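Local coordinates for protein glycosyl hydrolase family 26 (Bacteroides ovatus, PDB 4ZXO) that probably hydrolyses the beta-mannan backbone of galactomannan as an endo-acting family 26 glycoside hydrolase, at residues Tyr223-Tyr237 / Ala258-Gly272. Sequence-based numbering, arbitrary orientation.
Sequences YPGDDIIDVLGTDVY and AGKKHDKPIALTETG
Asp226 OD1 is gripped twice: its syn lone pair takes the N-H of His262 ND1 at 2.9 Å, its anti lone pair the hydroxyl of Tyr223. Asp226 OD2 also accepts from His262 ND1, so the carboxylate forks around one nitrogen, its plane turned 73° from the imidazole. The cluster lies at the end of the TIM barrel where the two strands begin, in a beta-alpha-beta unit whose helix 241-262 links the parallel neighbours 231-235 and 266-271. The Tyr223 ring presents its edge to the His262 face, a T-shaped pair that suits two aromatics already joined through one acid. Were Asp226 an alanine, His262 ND1 and the Tyr223 hydroxyl would probably lose their shared acceptor, and the imidazole would be freer to turn. Lys264, with its chain bent about the CB-CG bond (chi2 -65°), lays CB against Leu232 CG, while its long chain carries NZ to Asp226 O at 2.8 Å and Ile229 O at 2.9 Å; a water joins the same amine to Asp230 OD1, whose partner oxygen OD2 is hydrogen-bonded to Leu205 N. Leu232 packs on the last turns of helix 241-262, CD1 against Ala258 CB.

Between the strands, Leu232 N reaches Pro265 O, and Ala267 N reaches Leu232 O. Gly233 suits its place because a CB there would clash with Thr269 CG2. At the C-terminal end, where barrel enzymes keep their active sites, Asp235 and Glu270 stack their carboxylates, OD2 to OE2 3.2 Å; Arg162 makes a salt bridge to each. With OG1 between backbone N and carbonyl carbon, Thr269 donates to Asp235 OD1 at 2.7 Å. Thr271 CA lies over the face of the Tyr237 ring, whose OH donates to Glu270 OE1 at 2.6 Å, meeting it on the anti side, 27° out of the carboxylate plane.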
loop_
_atom_site.group_PDB
_atom_site.type_symbol
_atom_site.label_atom_id
_atom_site.label_comp_id
_atom_site.label_asym_id
_atom_site.label_seq_id
_atom_site.Cartn_x
_atom_site.Cartn_y
_atom_site.Cartn_z
ATOM N N TYR A 223 -15.128 -8.178 3.467
ATOM C CA TYR A 223 -13.869 -8.755 3.923
ATOM C C TYR A 223 -13.803 -10.240 3.575
ATOM O O TYR A 223 -14.708 -11.000 3.969
ATOM C CB TYR A 223 -13.783 -8.567 5.440
ATOM C CG TYR A 223 -12.532 -9.048 6.106
ATOM C CD1 TYR A 223 -11.317 -8.409 5.951
ATOM C CD2 TYR A 223 -12.588 -10.101 7.002
ATOM C CE1 TYR A 223 -10.204 -8.853 6.567
ATOM C CE2 TYR A 223 -11.456 -10.534 7.693
ATOM C CZ TYR A 223 -10.268 -9.901 7.470
ATOM O OH TYR A 223 -9.166 -10.353 8.178
ATOM N N PRO A 224 -12.717 -10.661 2.877
ATOM C CA PRO A 224 -12.673 -12.048 2.395
ATOM C C PRO A 224 -12.203 -13.048 3.463
ATOM O O PRO A 224 -12.206 -14.245 3.209
ATOM C CB PRO A 224 -11.684 -11.977 1.225
ATOM C CG PRO A 224 -10.696 -10.850 1.680
ATOM C CD PRO A 224 -11.624 -9.823 2.319
ATOM N N GLY A 225 -11.815 -12.587 4.639
ATOM C CA GLY A 225 -11.540 -13.517 5.715
ATOM C C GLY A 225 -10.134 -13.473 6.301
ATOM O O GLY A 225 -9.159 -13.051 5.652
ATOM N N ASP A 226 -10.061 -13.900 7.557
ATOM C CA ASP A 226 -8.815 -13.867 8.309
ATOM C C ASP A 226 -7.740 -14.760 7.741
ATOM O O ASP A 226 -6.537 -14.583 8.037
ATOM C CB ASP A 226 -9.073 -14.263 9.762
ATOM C CG ASP A 226 -9.841 -13.219 10.509
ATOM O OD1 ASP A 226 -9.828 -12.031 10.142
ATOM O OD2 ASP A 226 -10.425 -13.577 11.535
ATOM N N ASP A 227 -8.160 -15.770 6.993
ATOM C CA ASP A 227 -7.212 -16.705 6.390
ATOM C C ASP A 227 -6.576 -16.151 5.085
ATOM O O ASP A 227 -5.667 -16.767 4.497
ATOM C CB ASP A 227 -7.940 -18.025 6.091
ATOM C CG ASP A 227 -9.122 -17.846 5.132
ATOM O OD1 ASP A 227 -9.843 -16.811 5.180
ATOM O OD2 ASP A 227 -9.335 -18.772 4.326
ATOM N N ILE A 228 -7.076 -15.005 4.622
ATOM C CA ILE A 228 -6.563 -14.382 3.400
ATOM C C ILE A 228 -5.830 -13.087 3.735
ATOM O O ILE A 228 -4.732 -12.839 3.230
ATOM C CB ILE A 228 -7.732 -14.120 2.399
ATOM C CG1 ILE A 228 -8.236 -15.475 1.869
ATOM C CG2 ILE A 228 -7.288 -13.233 1.254
ATOM C CD1 ILE A 228 -9.484 -15.379 1.048
ATOM N N ILE A 229 -6.443 -12.250 4.574
ATOM C CA ILE A 229 -5.927 -10.902 4.820
ATOM C C ILE A 229 -4.948 -10.932 5.986
ATOM O O ILE A 229 -5.187 -11.587 6.997
ATOM C CB ILE A 229 -7.065 -9.910 5.124
ATOM C CG1 ILE A 229 -8.021 -9.787 3.895
ATOM C CG2 ILE A 229 -6.477 -8.525 5.496
ATOM C CD1 ILE A 229 -7.288 -9.290 2.579
ATOM N N ASP A 230 -3.842 -10.226 5.826
ATOM C CA ASP A 230 -2.830 -10.079 6.892
ATOM C C ASP A 230 -2.791 -8.685 7.524
ATOM O O ASP A 230 -2.390 -8.558 8.683
ATOM C CB ASP A 230 -1.439 -10.392 6.332
ATOM C CG ASP A 230 -1.384 -11.756 5.775
ATOM O OD1 ASP A 230 -1.576 -12.702 6.555
ATOM O OD2 ASP A 230 -1.202 -11.926 4.574
ATOM N N VAL A 231 -3.171 -7.646 6.767
ATOM C CA VAL A 231 -3.048 -6.259 7.254
ATOM C C VAL A 231 -4.353 -5.540 6.975
ATOM O O VAL A 231 -4.853 -5.594 5.840
ATOM C CB VAL A 231 -1.915 -5.507 6.534
ATOM C CG1 VAL A 231 -1.880 -4.008 6.979
ATOM C CG2 VAL A 231 -0.570 -6.248 6.741
ATOM N N LEU A 232 -4.910 -4.880 7.977
ATOM C CA LEU A 232 -6.132 -4.078 7.799
ATOM C C LEU A 232 -5.731 -2.619 7.550
ATOM O O LEU A 232 -5.106 -1.990 8.415
ATOM C CB LEU A 232 -7.048 -4.180 9.035
ATOM C CG LEU A 232 -7.536 -5.595 9.311
ATOM C CD1 LEU A 232 -8.400 -5.588 10.614
ATOM C CD2 LEU A 232 -8.286 -6.200 8.105
ATOM N N GLY A 233 -6.076 -2.090 6.385
ATOM C CA GLY A 233 -5.699 -0.725 6.061
ATOM C C GLY A 233 -6.888 0.140 5.713
ATOM O O GLY A 233 -8.061 -0.299 5.683
ATOM N N THR A 234 -6.581 1.396 5.432
ATOM C CA THR A 234 -7.608 2.311 4.917
ATOM C C THR A 234 -6.881 3.400 4.115
ATOM O O THR A 234 -5.691 3.687 4.367
ATOM C CB THR A 234 -8.465 2.921 6.047
ATOM O OG1 THR A 234 -9.569 3.639 5.475
ATOM C CG2 THR A 234 -7.620 3.903 6.876
ATOM N N ASP A 235 -7.571 3.935 3.115
ATOM C CA ASP A 235 -7.068 5.043 2.308
ATOM C C ASP A 235 -7.928 6.275 2.585
ATOM O O ASP A 235 -9.123 6.286 2.235
ATOM C CB ASP A 235 -7.140 4.727 0.788
ATOM C CG ASP A 235 -6.224 3.608 0.349
ATOM O OD1 ASP A 235 -5.509 3.015 1.200
ATOM O OD2 ASP A 235 -6.242 3.329 -0.889
ATOM N N VAL A 236 -7.355 7.317 3.179
ATOM C CA VAL A 236 -8.120 8.509 3.529
ATOM C C VAL A 236 -7.254 9.724 3.254
ATOM O O VAL A 236 -6.172 9.842 3.848
ATOM C CB VAL A 236 -8.565 8.528 5.049
ATOM C CG1 VAL A 236 -9.382 9.788 5.338
ATOM C CG2 VAL A 236 -9.301 7.230 5.449
ATOM N N TYR A 237 -7.705 10.590 2.331
ATOM C CA TYR A 237 -6.968 11.820 1.987
ATOM C C TYR A 237 -7.615 13.061 2.593
ATOM O O TYR A 237 -8.812 13.074 2.885
ATOM C CB TYR A 237 -6.895 11.990 0.454
ATOM C CG TYR A 237 -5.896 11.040 -0.178
ATOM C CD1 TYR A 237 -4.581 11.442 -0.473
ATOM C CD2 TYR A 237 -6.269 9.747 -0.472
ATOM C CE1 TYR A 237 -3.678 10.568 -1.049
ATOM C CE2 TYR A 237 -5.361 8.850 -1.037
ATOM C CZ TYR A 237 -4.069 9.258 -1.310
ATOM O OH TYR A 237 -3.185 8.365 -1.880
ATOM N N ALA A 258 -11.188 -3.312 14.757
ATOM C CA ALA A 258 -11.213 -4.513 13.907
ATOM C C ALA A 258 -9.921 -5.339 14.046
ATOM O O ALA A 258 -9.927 -6.582 14.031
ATOM C CB ALA A 258 -11.409 -4.110 12.437
ATOM N N GLY A 259 -8.805 -4.646 14.155
ATOM C CA GLY A 259 -7.513 -5.302 14.287
ATOM C C GLY A 259 -7.411 -6.053 15.601
ATOM O O GLY A 259 -6.848 -7.149 15.630
ATOM N N LYS A 260 -7.940 -5.482 16.681
ATOM C CA LYS A 260 -8.051 -6.263 17.922
ATOM C C LYS A 260 -8.999 -7.449 17.762
ATOM O O LYS A 260 -8.675 -8.553 18.173
ATOM C CB LYS A 260 -8.523 -5.360 19.072
ATOM C CG LYS A 260 -7.477 -4.421 19.602
ATOM C CD LYS A 260 -8.104 -3.434 20.629
ATOM C CE LYS A 260 -7.206 -2.193 20.932
ATOM N NZ LYS A 260 -7.928 -0.950 21.341
ATOM N N LYS A 261 -10.172 -7.247 17.180
ATOM C CA LYS A 261 -11.151 -8.328 17.021
ATOM C C LYS A 261 -10.587 -9.501 16.195
ATOM O O LYS A 261 -10.888 -10.668 16.477
ATOM C CB LYS A 261 -12.447 -7.813 16.367
ATOM C CG LYS A 261 -13.553 -8.883 16.298
ATOM C CD LYS A 261 -14.854 -8.306 15.809
ATOM C CE LYS A 261 -16.002 -9.371 15.897
ATOM N NZ LYS A 261 -17.330 -8.744 15.632
ATOM N N HIS A 262 -9.783 -9.201 15.170
ATOM C CA HIS A 262 -9.335 -10.222 14.245
ATOM C C HIS A 262 -7.836 -10.511 14.338
ATOM O O HIS A 262 -7.304 -11.252 13.498
ATOM C CB HIS A 262 -9.693 -9.761 12.792
ATOM C CG HIS A 262 -11.159 -9.755 12.523
ATOM N ND1 HIS A 262 -11.791 -10.795 11.877
ATOM C CD2 HIS A 262 -12.138 -8.908 12.918
ATOM C CE1 HIS A 262 -13.089 -10.546 11.823
ATOM N NE2 HIS A 262 -13.321 -9.402 12.434
ATOM N N ASP A 263 -7.158 -9.898 15.319
ATOM C CA ASP A 263 -5.695 -10.046 15.484
ATOM C C ASP A 263 -4.922 -9.774 14.187
ATOM O O ASP A 263 -4.150 -10.614 13.697
ATOM C CB ASP A 263 -5.324 -11.437 16.026
ATOM C CG ASP A 263 -3.924 -11.496 16.530
ATOM O OD1 ASP A 263 -3.356 -10.443 16.930
ATOM O OD2 ASP A 263 -3.383 -12.623 16.600
ATOM N N LYS A 264 -5.115 -8.570 13.653
ATOM C CA LYS A 264 -4.387 -8.115 12.475
ATOM C C LYS A 264 -3.746 -6.808 12.817
ATOM O O LYS A 264 -4.387 -5.988 13.488
ATOM C CB LYS A 264 -5.314 -7.879 11.258
ATOM C CG LYS A 264 -6.155 -9.119 10.904
ATOM C CD LYS A 264 -5.295 -10.288 10.428
ATOM C CE LYS A 264 -6.182 -11.444 9.919
ATOM N NZ LYS A 264 -5.309 -12.662 9.698
ATOM N N PRO A 265 -2.528 -6.563 12.308
ATOM C CA PRO A 265 -1.926 -5.225 12.369
ATOM C C PRO A 265 -2.707 -4.305 11.441
ATOM O O PRO A 265 -3.355 -4.777 10.510
ATOM C CB PRO A 265 -0.506 -5.465 11.854
ATOM C CG PRO A 265 -0.620 -6.606 10.959
ATOM C CD PRO A 265 -1.700 -7.497 11.525
ATOM N N ILE A 266 -2.551 -3.008 11.669
ATOM C CA ILE A 266 -3.301 -2.001 10.935
ATOM C C ILE A 266 -2.353 -0.975 10.311
ATOM O O ILE A 266 -1.194 -0.811 10.740
ATOM C CB ILE A 266 -4.319 -1.297 11.860
ATOM C CG1 ILE A 266 -3.599 -0.470 12.931
ATOM C CG2 ILE A 266 -5.294 -2.362 12.447
ATOM C CD1 ILE A 266 -4.566 0.340 13.798
ATOM N N ALA A 267 -2.841 -0.291 9.295
ATOM C CA ALA A 267 -2.022 0.689 8.627
ATOM C C ALA A 267 -2.866 1.739 7.912
ATOM O O ALA A 267 -3.960 1.449 7.451
ATOM C CB ALA A 267 -1.081 0.003 7.584
ATOM N N LEU A 268 -2.319 2.941 7.809
ATOM C CA LEU A 268 -2.918 3.968 6.974
ATOM C C LEU A 268 -2.217 3.861 5.620
ATOM O O LEU A 268 -1.097 4.329 5.445
ATOM C CB LEU A 268 -2.769 5.334 7.641
ATOM C CG LEU A 268 -3.304 6.561 6.889
ATOM C CD1 LEU A 268 -4.772 6.439 6.397
ATOM C CD2 LEU A 268 -3.162 7.779 7.774
ATOM N N THR A 269 -2.821 3.076 4.726
ATOM C CA THR A 269 -2.123 2.584 3.549
ATOM C C THR A 269 -2.024 3.636 2.430
ATOM O O THR A 269 -1.159 3.513 1.557
ATOM C CB THR A 269 -2.781 1.266 3.021
ATOM O OG1 THR A 269 -4.209 1.408 2.994
ATOM C CG2 THR A 269 -2.409 0.133 4.002
ATOM N N GLU A 270 -2.900 4.643 2.448
ATOM C CA GLU A 270 -2.713 5.845 1.601
ATOM C C GLU A 270 -3.265 7.034 2.372
ATOM O O GLU A 270 -4.362 6.953 2.932
ATOM C CB GLU A 270 -3.469 5.806 0.267
ATOM C CG GLU A 270 -2.983 4.815 -0.725
ATOM C CD GLU A 270 -3.651 4.950 -2.067
ATOM O OE1 GLU A 270 -4.114 6.050 -2.430
ATOM O OE2 GLU A 270 -3.719 3.948 -2.802
ATOM N N THR A 271 -2.559 8.152 2.373
ATOM C CA THR A 271 -3.083 9.400 2.832
ATOM C C THR A 271 -2.257 10.521 2.209
ATOM O O THR A 271 -1.337 10.285 1.386
ATOM C CB THR A 271 -3.063 9.505 4.384
ATOM O OG1 THR A 271 -3.884 10.616 4.814
ATOM C CG2 THR A 271 -1.688 9.642 4.908
ATOM N N GLY A 272 -2.624 11.743 2.550
ATOM C CA GLY A 272 -1.895 12.911 2.069
ATOM C C GLY A 272 -2.775 14.103 1.887
ATOM O O GLY A 272 -4.012 14.018 1.944
HETATM O O HOH W 1 -2.484 -12.796 9.117
#